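Long-range contacts in glucose-6-phosphate 1-dehydrogenase (Kluyveromyces lactis, PDB 7E6I), which probably catalyses the first, rate-limiting step of the oxidative pentose phosphate pathway, oxidising glucose 6-phosphate to 6-phosphogluconolactone with reduction of NADP+ to NADPH: residues A[1-5]-A[145-149]; A[38-44]-A[80-85]; A[44-48]-A[96-100]; A[270-275]-A[432-438]. All coordinates share one frame; numbering follows the deposited sequence.

Interaction 1 (A[1-5]-A[145-149]); sequences MATQF and GIQRV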
loop_
_atom_site.group_PDB
_atom_site.type_symbol
_atom_site.label_atom_id
_atom_site.label_comp_id
_atom_site.label_asym_id
_atom_site.label_seq_id
_atom_site.Cartn_x
_atom_site.Cartn_y
_atom_site.Cartn_z
ATOM N N MET A 1 -15.774 -6.089 -17.301
ATOM C CA MET A 1 -15.780 -6.430 -18.723
ATOM C C MET A 1 -14.513 -7.235 -19.042
ATOM O O MET A 1 -14.385 -7.832 -20.117
ATOM C CB MET A 1 -15.895 -5.159 -19.574
ATOM C CG MET A 1 -15.852 -5.360 -21.070
ATOM S SD MET A 1 -15.905 -3.770 -21.925
ATOM C CE MET A 1 -17.464 -3.875 -22.830
ATOM N N ALA A 2 -13.586 -7.259 -18.088
ATOM C CA ALA A 2 -12.530 -8.261 -18.104
ATOM C C ALA A 2 -13.094 -9.610 -17.665
ATOM O O ALA A 2 -14.093 -9.696 -16.943
ATOM C CB ALA A 2 -11.369 -7.860 -17.192
ATOM N N THR A 3 -12.443 -10.675 -18.115
ATOM C CA THR A 3 -12.925 -12.014 -17.823
ATOM C C THR A 3 -12.653 -12.387 -16.373
ATOM O O THR A 3 -11.530 -12.230 -15.879
ATOM C CB THR A 3 -12.259 -13.008 -18.765
ATOM O OG1 THR A 3 -12.368 -12.526 -20.112
ATOM C CG2 THR A 3 -12.915 -14.376 -18.642
ATOM N N GLN A 4 -13.675 -12.892 -15.686
ATOM C CA GLN A 4 -13.509 -13.310 -14.302
ATOM C C GLN A 4 -13.046 -14.763 -14.229
ATOM O O GLN A 4 -13.425 -15.600 -15.049
ATOM C CB GLN A 4 -14.806 -13.124 -13.526
ATOM C CG GLN A 4 -15.260 -11.656 -13.475
ATOM C CD GLN A 4 -16.476 -11.455 -12.586
ATOM O OE1 GLN A 4 -17.053 -12.422 -12.075
ATOM N NE2 GLN A 4 -16.879 -10.202 -12.404
ATOM N N PHE A 5 -12.183 -15.037 -13.255
ATOM C CA PHE A 5 -11.603 -16.355 -13.025
ATOM C C PHE A 5 -12.415 -17.026 -11.924
ATOM O O PHE A 5 -12.436 -16.539 -10.786
ATOM C CB PHE A 5 -10.135 -16.259 -12.592
ATOM C CG PHE A 5 -9.160 -15.899 -13.697
ATOM C CD1 PHE A 5 -9.599 -15.480 -14.945
ATOM C CD2 PHE A 5 -7.778 -15.962 -13.458
ATOM C CE1 PHE A 5 -8.684 -15.130 -15.943
ATOM C CE2 PHE A 5 -6.843 -15.618 -14.449
ATOM C CZ PHE A 5 -7.298 -15.200 -15.693
ATOM N N GLY A 145 -5.528 -18.716 -23.975
ATOM C CA GLY A 145 -6.082 -18.593 -22.643
ATOM C C GLY A 145 -5.788 -17.193 -22.154
ATOM O O GLY A 145 -5.315 -16.358 -22.930
ATOM N N ILE A 146 -6.050 -16.909 -20.885
ATOM C CA ILE A 146 -5.656 -15.634 -20.299
ATOM C C ILE A 146 -4.806 -15.910 -19.061
ATOM O O ILE A 146 -5.164 -16.749 -18.225
ATOM C CB ILE A 146 -6.884 -14.747 -19.989
ATOM C CG1 ILE A 146 -6.597 -13.761 -18.852
ATOM C CG2 ILE A 146 -8.139 -15.581 -19.751
ATOM C CD1 ILE A 146 -5.776 -12.532 -19.300
ATOM N N GLN A 147 -3.659 -15.240 -18.974
ATOM C CA GLN A 147 -2.764 -15.348 -17.829
ATOM C C GLN A 147 -2.533 -13.969 -17.221
ATOM O O GLN A 147 -2.439 -12.966 -17.938
ATOM C CB GLN A 147 -1.409 -15.970 -18.211
ATOM C CG GLN A 147 -0.837 -15.424 -19.496
ATOM C CD GLN A 147 -1.130 -16.348 -20.677
ATOM O OE1 GLN A 147 -0.923 -17.558 -20.593
ATOM N NE2 GLN A 147 -1.641 -15.782 -21.771
ATOM N N ARG A 148 -2.435 -13.932 -15.897
ATOM C CA ARG A 148 -2.193 -12.712 -15.148
ATOM C C ARG A 148 -1.067 -12.966 -14.157
ATOM O O ARG A 148 -1.029 -14.015 -13.509
ATOM C CB ARG A 148 -3.459 -12.264 -14.408
ATOM C CG ARG A 148 -4.575 -11.798 -15.325
ATOM C CD ARG A 148 -5.893 -11.615 -14.580
ATOM N NE ARG A 148 -6.986 -11.332 -15.505
ATOM C CZ ARG A 148 -8.261 -11.638 -15.282
ATOM N NH1 ARG A 148 -8.624 -12.243 -14.154
ATOM N NH2 ARG A 148 -9.174 -11.337 -16.197
ATOM N N VAL A 149 -0.139 -12.024 -14.034
ATOM C CA VAL A 149 0.940 -12.174 -13.068
ATOM C C VAL A 149 0.882 -11.019 -12.073
ATOM O O VAL A 149 0.705 -9.859 -12.458
ATOM C CB VAL A 149 2.322 -12.302 -13.744
ATOM C CG1 VAL A 149 2.268 -11.944 -15.228
ATOM C CG2 VAL A 149 3.384 -11.499 -12.998
#
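R148 lays its guanidinium flat on the ring of F5. The two planes are only 10° apart, and R148 CZ stands 4.0 Å from the centroid of the F5 ring, over its face. This is a stacked cation-pi pair. NH1 is the atom that sits over the ring centre, 3.4 Å from F5 CE1. The arginine reaches that far because its chain is extended from CG to NE, and it meets F5 coming from the opposite direction. I146 takes a different side of the same ring. Its CG1 lies in the ring plane, at the edge, 3.5 Å from F5 CZ. F5 is therefore touched on a face by a charged group and on its rim by an aliphatic one. Residues 146-149 belong to strand 146-152 of the parallel sheet in the Rossmann-type NAD-binding domain, and I146 and R148 both point toward the N-terminal residues 1-5, which form no regular structure. The polar link is a short hydrogen bond from R148 NH2 to T3 O, 2.5 Å and nearly straight at 167°. The oxygen lies close to the guanidinium plane, and the donor lies in the carbonyl plane of T3. One bond in plane and one ring on a face together limit the turning of the guanidinium. R148 NH1 also makes a weak hydrogen bond to L423 O, and the F5 ring stacks with H117 of strand 117-122.

Interaction 2 (A[38-44]-A[80-85]); sequences LNPTTKI and FLSMVS
The side chain of M83 fills a hollow made by the type I beta turn from N39 to T42. Its chain bends at chi3 (50°), which brings the terminal methyl CE in among the backbone oxygens of N39, P40 and T42, with T42 O 3.2 Å from M83 CE. Bonds to N39 probably help to hold the turn. OD1 of N39 accepts from T41 N in an Asx turn, and T42 OG1 gives a hydrogen bond to N39 O. I44 is the second bump. Its CG1 lies anti to the carbonyl carbon (chi1 -51°), and CD1 reaches F80 CE1 at 3.4 Å, the two side chains crossing at about a right angle. Beside it, I44 CB meets V84 CG2 at 3.8 Å. Here strands 43-48 and 84-88 pair in parallel in the Rossmann-type sheet, 84-88 being one of its two edge strands. I44 N donates to M83 O, and S85 N to I44 O at 2.9 Å. With an alanine at I44, a gap would probably open against the F80 ring and V84 CG2 would lose part of its cover. L38 CD2 lies at the edge of the F80 ring, 4.4 Å from CE1, while F26 of helix 19-34 touches I44.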
loop_
_atom_site.group_PDB
_atom_site.type_symbol
_atom_site.label_atom_id
_atom_site.label_comp_id
_atom_site.label_asym_id
_atom_site.label_seq_id
_atom_site.Cartn_x
_atom_site.Cartn_y
_atom_site.Cartn_z
ATOM N N LEU A 38 -13.329 -18.275 -3.041
ATOM C CA LEU A 38 -12.390 -19.019 -3.872
ATOM C C LEU A 38 -13.064 -20.312 -4.309
ATOM O O LEU A 38 -13.442 -21.136 -3.465
ATOM C CB LEU A 38 -11.078 -19.308 -3.130
ATOM C CG LEU A 38 -9.914 -19.748 -4.026
ATOM C CD1 LEU A 38 -9.591 -18.712 -5.089
ATOM C CD2 LEU A 38 -8.693 -20.040 -3.185
ATOM N N ASN A 39 -13.214 -20.479 -5.620
ATOM C CA ASN A 39 -13.908 -21.639 -6.158
ATOM C C ASN A 39 -13.177 -22.922 -5.765
ATOM O O ASN A 39 -11.944 -22.983 -5.847
ATOM C CB ASN A 39 -14.001 -21.521 -7.677
ATOM C CG ASN A 39 -14.880 -22.576 -8.298
ATOM O OD1 ASN A 39 -14.700 -23.768 -8.069
ATOM N ND2 ASN A 39 -15.828 -22.142 -9.114
ATOM N N PRO A 40 -13.903 -23.965 -5.341
ATOM C CA PRO A 40 -13.237 -25.204 -4.901
ATOM C C PRO A 40 -12.538 -25.962 -6.014
ATOM O O PRO A 40 -11.718 -26.835 -5.710
ATOM C CB PRO A 40 -14.386 -26.032 -4.309
ATOM C CG PRO A 40 -15.459 -25.031 -3.996
ATOM C CD PRO A 40 -15.351 -24.008 -5.086
ATOM N N THR A 41 -12.824 -25.664 -7.283
ATOM C CA THR A 41 -12.122 -26.281 -8.399
ATOM C C THR A 41 -10.820 -25.579 -8.747
ATOM O O THR A 41 -10.320 -25.741 -9.866
ATOM C CB THR A 41 -13.025 -26.320 -9.629
ATOM O OG1 THR A 41 -13.074 -25.022 -10.228
ATOM C CG2 THR A 41 -14.415 -26.753 -9.232
ATOM N N THR A 42 -10.263 -24.810 -7.821
ATOM C CA THR A 42 -9.072 -24.019 -8.081
ATOM C C THR A 42 -7.847 -24.858 -7.764
ATOM O O THR A 42 -7.758 -25.434 -6.675
ATOM C CB THR A 42 -9.065 -22.754 -7.217
ATOM O OG1 THR A 42 -10.123 -21.875 -7.625
ATOM C CG2 THR A 42 -7.728 -22.028 -7.333
ATOM N N LYS A 43 -6.894 -24.915 -8.693
ATOM C CA LYS A 43 -5.654 -25.640 -8.439
ATOM C C LYS A 43 -4.578 -24.676 -7.942
ATOM O O LYS A 43 -4.147 -23.782 -8.676
ATOM C CB LYS A 43 -5.179 -26.391 -9.685
ATOM C CG LYS A 43 -4.070 -27.393 -9.371
ATOM C CD LYS A 43 -4.020 -28.559 -10.355
ATOM C CE LYS A 43 -3.022 -29.613 -9.906
ATOM N NZ LYS A 43 -2.432 -29.260 -8.579
ATOM N N ILE A 44 -4.134 -24.869 -6.705
ATOM C CA ILE A 44 -3.120 -24.016 -6.095
ATOM C C ILE A 44 -1.792 -24.759 -6.092
ATOM O O ILE A 44 -1.669 -25.822 -5.471
ATOM C CB ILE A 44 -3.522 -23.598 -4.675
ATOM C CG1 ILE A 44 -4.936 -23.023 -4.689
ATOM C CG2 ILE A 44 -2.577 -22.560 -4.155
ATOM C CD1 ILE A 44 -5.370 -22.465 -3.370
ATOM N N PHE A 80 -8.955 -26.730 2.136
ATOM C CA PHE A 80 -8.070 -25.833 1.399
ATOM C C PHE A 80 -6.707 -26.475 1.148
ATOM O O PHE A 80 -6.201 -26.461 0.019
ATOM C CB PHE A 80 -7.921 -24.526 2.175
ATOM C CG PHE A 80 -6.925 -23.581 1.586
ATOM C CD1 PHE A 80 -7.215 -22.885 0.422
ATOM C CD2 PHE A 80 -5.694 -23.387 2.192
ATOM C CE1 PHE A 80 -6.299 -22.015 -0.124
ATOM C CE2 PHE A 80 -4.773 -22.512 1.648
ATOM C CZ PHE A 80 -5.075 -21.826 0.490
ATOM N N LEU A 81 -6.089 -27.029 2.199
ATOM C CA LEU A 81 -4.773 -27.645 2.054
ATOM C C LEU A 81 -4.785 -28.721 0.978
ATOM O O LEU A 81 -3.810 -28.885 0.238
ATOM C CB LEU A 81 -4.313 -28.222 3.394
ATOM C CG LEU A 81 -4.065 -27.183 4.493
ATOM C CD1 LEU A 81 -3.284 -27.763 5.664
ATOM C CD2 LEU A 81 -3.319 -26.003 3.917
ATOM N N SER A 82 -5.896 -29.444 0.854
ATOM C CA SER A 82 -5.997 -30.482 -0.163
ATOM C C SER A 82 -5.992 -29.923 -1.581
ATOM O O SER A 82 -5.718 -30.671 -2.522
ATOM C CB SER A 82 -7.260 -31.311 0.061
ATOM O OG SER A 82 -8.297 -30.882 -0.801
ATOM N N MET A 83 -6.294 -28.638 -1.765
ATOM C CA MET A 83 -6.187 -28.014 -3.081
ATOM C C MET A 83 -4.779 -27.528 -3.393
ATOM O O MET A 83 -4.508 -27.149 -4.537
ATOM C CB MET A 83 -7.166 -26.844 -3.189
ATOM C CG MET A 83 -8.377 -27.006 -2.307
ATOM S SD MET A 83 -9.476 -25.572 -2.322
ATOM C CE MET A 83 -9.674 -25.286 -4.068
ATOM N N VAL A 84 -3.888 -27.545 -2.413
ATOM C CA VAL A 84 -2.545 -26.999 -2.535
ATOM C C VAL A 84 -1.576 -28.136 -2.810
ATOM O O VAL A 84 -1.650 -29.197 -2.176
ATOM C CB VAL A 84 -2.154 -26.251 -1.250
ATOM C CG1 VAL A 84 -0.667 -26.036 -1.196
ATOM C CG2 VAL A 84 -2.906 -24.945 -1.160
ATOM N N SER A 85 -0.665 -27.918 -3.755
ATOM C CA SER A 85 0.382 -28.873 -4.082
ATOM C C SER A 85 1.672 -28.105 -4.337
ATOM O O SER A 85 1.677 -26.871 -4.375
ATOM C CB SER A 85 -0.005 -29.729 -5.290
ATOM O OG SER A 85 0.257 -29.042 -6.496
#

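Interaction 3 (A[44-48]-A[96-100]); sequences IIGYA and GYLEL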
loop_
_atom_site.group_PDB
_atom_site.type_symbol
_atom_site.label_atom_id
_atom_site.label_comp_id
_atom_site.label_asym_id
_atom_site.label_seq_id
_atom_site.Cartn_x
_atom_site.Cartn_y
_atom_site.Cartn_z
ATOM N N ILE A 44 -4.134 -24.869 -6.705
ATOM C CA ILE A 44 -3.120 -24.016 -6.095
ATOM C C ILE A 44 -1.792 -24.759 -6.092
ATOM O O ILE A 44 -1.669 -25.822 -5.471
ATOM C CB ILE A 44 -3.522 -23.598 -4.675
ATOM C CG1 ILE A 44 -4.936 -23.023 -4.689
ATOM C CG2 ILE A 44 -2.577 -22.560 -4.155
ATOM C CD1 ILE A 44 -5.370 -22.465 -3.370
ATOM N N ILE A 45 -0.794 -24.189 -6.769
ATOM C CA ILE A 45 0.522 -24.804 -6.954
ATOM C C ILE A 45 1.595 -23.869 -6.401
ATOM O O ILE A 45 1.722 -22.722 -6.860
ATOM C CB ILE A 45 0.813 -25.098 -8.430
ATOM C CG1 ILE A 45 -0.253 -25.996 -9.049
ATOM C CG2 ILE A 45 2.179 -25.712 -8.572
ATOM C CD1 ILE A 45 -0.080 -26.145 -10.544
ATOM N N GLY A 46 2.393 -24.367 -5.467
ATOM C CA GLY A 46 3.527 -23.637 -4.956
ATOM C C GLY A 46 4.807 -24.114 -5.612
ATOM O O GLY A 46 5.121 -25.300 -5.578
ATOM N N TYR A 47 5.551 -23.177 -6.192
ATOM C CA TYR A 47 6.791 -23.457 -6.907
ATOM C C TYR A 47 7.948 -22.742 -6.218
ATOM O O TYR A 47 7.835 -21.558 -5.880
ATOM C CB TYR A 47 6.663 -23.007 -8.377
ATOM C CG TYR A 47 7.822 -23.305 -9.317
ATOM C CD1 TYR A 47 9.046 -22.666 -9.179
ATOM C CD2 TYR A 47 7.668 -24.185 -10.382
ATOM C CE1 TYR A 47 10.092 -22.924 -10.051
ATOM C CE2 TYR A 47 8.708 -24.447 -11.258
ATOM C CZ TYR A 47 9.915 -23.816 -11.091
ATOM O OH TYR A 47 10.951 -24.081 -11.962
ATOM N N ALA A 48 9.055 -23.464 -6.011
ATOM C CA ALA A 48 10.303 -22.911 -5.481
ATOM C C ALA A 48 11.435 -23.906 -5.753
ATOM O O ALA A 48 11.205 -25.027 -6.215
ATOM C CB ALA A 48 10.199 -22.584 -3.986
ATOM N N GLY A 96 11.940 -26.694 -15.188
ATOM C CA GLY A 96 10.894 -26.526 -14.196
ATOM C C GLY A 96 9.595 -26.047 -14.811
ATOM O O GLY A 96 8.518 -26.555 -14.484
ATOM N N TYR A 97 9.683 -25.085 -15.733
ATOM C CA TYR A 97 8.480 -24.512 -16.333
ATOM C C TYR A 97 7.797 -25.508 -17.260
ATOM O O TYR A 97 6.564 -25.582 -17.297
ATOM C CB TYR A 97 8.835 -23.215 -17.061
ATOM C CG TYR A 97 9.400 -22.195 -16.098
ATOM C CD1 TYR A 97 10.732 -22.250 -15.701
ATOM C CD2 TYR A 97 8.595 -21.204 -15.551
ATOM C CE1 TYR A 97 11.254 -21.342 -14.803
ATOM C CE2 TYR A 97 9.110 -20.280 -14.651
ATOM C CZ TYR A 97 10.442 -20.355 -14.281
ATOM O OH TYR A 97 10.959 -19.439 -13.388
ATOM N N LEU A 98 8.579 -26.303 -17.993
ATOM C CA LEU A 98 7.980 -27.337 -18.826
ATOM C C LEU A 98 7.324 -28.410 -17.972
ATOM O O LEU A 98 6.232 -28.888 -18.298
ATOM C CB LEU A 98 9.031 -27.937 -19.751
ATOM C CG LEU A 98 9.592 -26.896 -20.718
ATOM C CD1 LEU A 98 10.876 -27.379 -21.363
ATOM C CD2 LEU A 98 8.546 -26.526 -21.761
ATOM N N GLU A 99 7.957 -28.787 -16.862
ATOM C CA GLU A 99 7.294 -29.697 -15.933
ATOM C C GLU A 99 6.012 -29.077 -15.379
ATOM O O GLU A 99 4.980 -29.750 -15.290
ATOM C CB GLU A 99 8.249 -30.085 -14.802
ATOM C CG GLU A 99 9.379 -31.033 -15.219
ATOM C CD GLU A 99 10.554 -31.044 -14.236
ATOM O OE1 GLU A 99 10.512 -30.295 -13.226
ATOM O OE2 GLU A 99 11.527 -31.808 -14.476
ATOM N N LEU A 100 6.055 -27.788 -15.018
ATOM C CA LEU A 100 4.848 -27.102 -14.560
ATOM C C LEU A 100 3.807 -27.015 -15.670
ATOM O O LEU A 100 2.620 -27.267 -15.433
ATOM C CB LEU A 100 5.205 -25.709 -14.033
ATOM C CG LEU A 100 4.125 -24.823 -13.393
ATOM C CD1 LEU A 100 3.601 -25.376 -12.069
ATOM C CD2 LEU A 100 4.660 -23.417 -13.202
#
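Y47 drives its hydroxyl end against the backbone of G96. Y47 OH lies 3.3 Å from G96 CA, and G96 C sits in the plane of the tyrosine ring, at its edge. This is the tight part. The lack of a side chain on G96 matters, since a CB there would run into Y47 OH. CG of Y47 lies anti to the backbone N (chi1 -176°), which sends the ring straight out toward the helix. I45 CG2 and L100 CD1 also pack closely, at 3.8 Å, the side chains sliding past each other in opposite directions. The rest is looser. L100 CD2 stays 4.2 Å from Y47 CD2. The Y97 ring is set obliquely to that of Y47, centroids 5.6 Å apart. On the outer side, L98 and E99 are exposed to solvent. Y47 OH is hydrogen-bonded to P90 O, and Y97 OH to Y91 O. A leucine replacing Y47 would probably leave P90 O without this partner and open a gap beside G96. Helix 94-110 packs on the Rossmann-type parallel sheet as the crossover from strand 84-88 to strand 117-122, nearly antiparallel to strand 43-48 (168° between the segments). L100 also touches T12 and F14 of strand 10-14, and Y97 packs on helix 126-139.

Interaction 4 (A[270-275]-A[432-438]); sequences KVKVLK and RDDELDV
K270 and E435 form a charged link between the two helices. K270 NZ gives a hydrogen bond within a salt bridge to E435 OE2, 3.1 Å away, on the syn side of the carboxylate. A water also joins them, accepting from K270 NZ and donating to E435 OE1. Q248 of helix 236-254 bonds to both K270 NZ and E435 OE2. The other oxygen, E435 OE1, accepts from R432 N at 2.9 Å, at the start of helix 433-451. Within 432-438, R432 grips D434 side-on, NE to OD1 at 2.8 Å and NH2 to OD2. R432 also bridges to E264 and D268 of helix 263-276. With CG of D434 set between its backbone N and carbonyl carbon (chi1 52°), the carboxylate meets V271, whose CG2 packs against the R432-D434 pair, 3.3 Å from D434 OD1. An apolar contact joins L274 CB and V438 CG1 at 3.7 Å, and L274 CD1 rests on E435 CG. The segments of helices 263-276 and 433-451 cross at 18°, with axes 9.4 Å apart. This is near-parallel helix packing in the C-terminal domain, next to the substrate site: the K270 side chain lies about 4 Å from that of L185, a probable glucose 6-phosphate-binding residue.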
loop_
_atom_site.group_PDB
_atom_site.type_symbol
_atom_site.label_atom_id
_atom_site.label_comp_id
_atom_site.label_asym_id
_atom_site.label_seq_id
_atom_site.Cartn_x
_atom_site.Cartn_y
_atom_site.Cartn_z
ATOM N N LYS A 270 -5.248 9.137 -11.392
ATOM C CA LYS A 270 -4.095 9.102 -10.502
ATOM C C LYS A 270 -2.836 9.598 -11.221
ATOM O O LYS A 270 -2.130 10.485 -10.719
ATOM C CB LYS A 270 -3.913 7.695 -9.948
ATOM C CG LYS A 270 -5.039 7.275 -9.020
ATOM C CD LYS A 270 -5.003 5.782 -8.759
ATOM C CE LYS A 270 -4.058 5.452 -7.637
ATOM N NZ LYS A 270 -3.773 3.995 -7.447
ATOM N N VAL A 271 -2.573 9.072 -12.423
ATOM C CA VAL A 271 -1.445 9.544 -13.213
ATOM C C VAL A 271 -1.568 11.040 -13.462
ATOM O O VAL A 271 -0.590 11.790 -13.343
ATOM C CB VAL A 271 -1.344 8.754 -14.535
ATOM C CG1 VAL A 271 -0.233 9.332 -15.412
ATOM C CG2 VAL A 271 -1.094 7.266 -14.259
ATOM N N LYS A 272 -2.775 11.499 -13.783
ATOM C CA LYS A 272 -2.986 12.908 -14.104
ATOM C C LYS A 272 -2.610 13.817 -12.940
ATOM O O LYS A 272 -1.969 14.852 -13.140
ATOM C CB LYS A 272 -4.438 13.161 -14.517
ATOM C CG LYS A 272 -4.649 14.610 -14.956
ATOM C CD LYS A 272 -5.932 14.801 -15.719
ATOM C CE LYS A 272 -6.565 16.142 -15.393
ATOM N NZ LYS A 272 -7.650 16.495 -16.361
ATOM N N VAL A 273 -3.036 13.482 -11.715
ATOM C CA VAL A 273 -2.710 14.394 -10.628
ATOM C C VAL A 273 -1.215 14.292 -10.291
ATOM O O VAL A 273 -0.573 15.302 -9.962
ATOM C CB VAL A 273 -3.623 14.153 -9.400
ATOM C CG1 VAL A 273 -3.294 12.823 -8.670
ATOM C CG2 VAL A 273 -3.517 15.316 -8.445
ATOM N N LEU A 274 -0.631 13.093 -10.407
ATOM C CA LEU A 274 0.806 12.947 -10.213
ATOM C C LEU A 274 1.585 13.908 -11.106
ATOM O O LEU A 274 2.523 14.567 -10.652
ATOM C CB LEU A 274 1.222 11.504 -10.488
ATOM C CG LEU A 274 0.963 10.529 -9.341
ATOM C CD1 LEU A 274 1.226 9.077 -9.763
ATOM C CD2 LEU A 274 1.786 10.915 -8.113
ATOM N N LYS A 275 1.195 14.026 -12.376
ATOM C CA LYS A 275 1.912 14.919 -13.276
ATOM C C LYS A 275 1.764 16.389 -12.898
ATOM O O LYS A 275 2.558 17.214 -13.365
ATOM C CB LYS A 275 1.433 14.709 -14.709
ATOM C CG LYS A 275 1.726 13.318 -15.245
ATOM C CD LYS A 275 1.504 13.254 -16.738
ATOM C CE LYS A 275 1.595 11.841 -17.231
ATOM N NZ LYS A 275 1.653 11.776 -18.718
ATOM N N ARG A 432 0.017 1.196 -12.198
ATOM C CA ARG A 432 0.286 1.166 -13.628
ATOM C C ARG A 432 1.700 1.673 -13.913
ATOM O O ARG A 432 2.322 2.352 -13.087
ATOM C CB ARG A 432 -0.751 1.998 -14.384
ATOM C CG ARG A 432 -0.945 1.576 -15.816
ATOM C CD ARG A 432 -2.201 2.207 -16.392
ATOM N NE ARG A 432 -2.041 3.633 -16.651
ATOM C CZ ARG A 432 -3.070 4.442 -16.892
ATOM N NH1 ARG A 432 -4.313 3.954 -16.894
ATOM N NH2 ARG A 432 -2.870 5.734 -17.123
ATOM N N ASP A 433 2.201 1.341 -15.105
ATOM C CA ASP A 433 3.595 1.638 -15.421
ATOM C C ASP A 433 3.867 3.146 -15.480
ATOM O O ASP A 433 4.913 3.605 -14.997
ATOM C CB ASP A 433 4.002 0.952 -16.727
ATOM C CG ASP A 433 3.165 1.399 -17.915
ATOM O OD1 ASP A 433 1.929 1.526 -17.762
ATOM O OD2 ASP A 433 3.732 1.609 -19.008
ATOM N N ASP A 434 2.945 3.943 -16.043
ATOM C CA ASP A 434 3.171 5.390 -16.045
ATOM C C ASP A 434 3.051 5.973 -14.642
ATOM O O ASP A 434 3.790 6.908 -14.287
ATOM C CB ASP A 434 2.220 6.113 -17.013
ATOM C CG ASP A 434 0.733 5.771 -16.802
ATOM O OD1 ASP A 434 0.400 4.851 -16.022
ATOM O OD2 ASP A 434 -0.120 6.430 -17.454
ATOM N N GLU A 435 2.147 5.419 -13.835
ATOM C CA GLU A 435 2.049 5.779 -12.426
ATOM C C GLU A 435 3.384 5.572 -11.713
ATOM O O GLU A 435 3.857 6.440 -10.965
ATOM C CB GLU A 435 0.950 4.926 -11.792
ATOM C CG GLU A 435 0.519 5.303 -10.409
ATOM C CD GLU A 435 -0.600 4.386 -9.898
ATOM O OE1 GLU A 435 -1.032 3.467 -10.644
ATOM O OE2 GLU A 435 -1.056 4.582 -8.751
ATOM N N LEU A 436 4.000 4.413 -11.929
ATOM C CA LEU A 436 5.320 4.143 -11.376
ATOM C C LEU A 436 6.338 5.157 -11.880
ATOM O O LEU A 436 7.111 5.739 -11.102
ATOM C CB LEU A 436 5.737 2.724 -11.769
ATOM C CG LEU A 436 6.586 1.851 -10.868
ATOM C CD1 LEU A 436 6.389 2.205 -9.407
ATOM C CD2 LEU A 436 6.207 0.405 -11.143
ATOM N N ASP A 437 6.347 5.386 -13.191
ATOM C CA ASP A 437 7.355 6.258 -13.772
ATOM C C ASP A 437 7.267 7.659 -13.188
ATOM O O ASP A 437 8.281 8.234 -12.776
ATOM C CB ASP A 437 7.201 6.288 -15.288
ATOM C CG ASP A 437 8.235 7.162 -15.946
ATOM O OD1 ASP A 437 9.443 6.888 -15.801
ATOM O OD2 ASP A 437 7.838 8.143 -16.604
ATOM N N VAL A 438 6.053 8.219 -13.115
ATOM C CA VAL A 438 5.904 9.586 -12.620
ATOM C C VAL A 438 6.230 9.664 -11.133
ATOM O O VAL A 438 6.815 10.651 -10.659
ATOM C CB VAL A 438 4.491 10.110 -12.909
ATOM C CG1 VAL A 438 4.349 11.525 -12.384
ATOM C CG2 VAL A 438 4.223 10.062 -14.388
HETATM O O HOH W 1 -3.533 2.580 -9.537
#

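Interactions 1, 2 and 3 reach the parallel sheet of the NAD-binding domain. Interactions 2 and 3 share I44, and their segments alternate along the chain. They touch where S85 O comes 2.8 Å from G46 N, probably as a hydrogen bond. Both nest in the loop closed by interaction 1, whose centre is about 18 Å from that of interaction 2. The Y47 side chain lies about 6 Å from that of A16, a probable NADP+-binding residue. Interaction 4 belongs to the C-terminal domain, its centre about 34 Å from that of interaction 3. It lies near the glucose 6-phosphate pocket: the K270 side chain is about 11 Å from that of pocket residue H245, the probable proton acceptor.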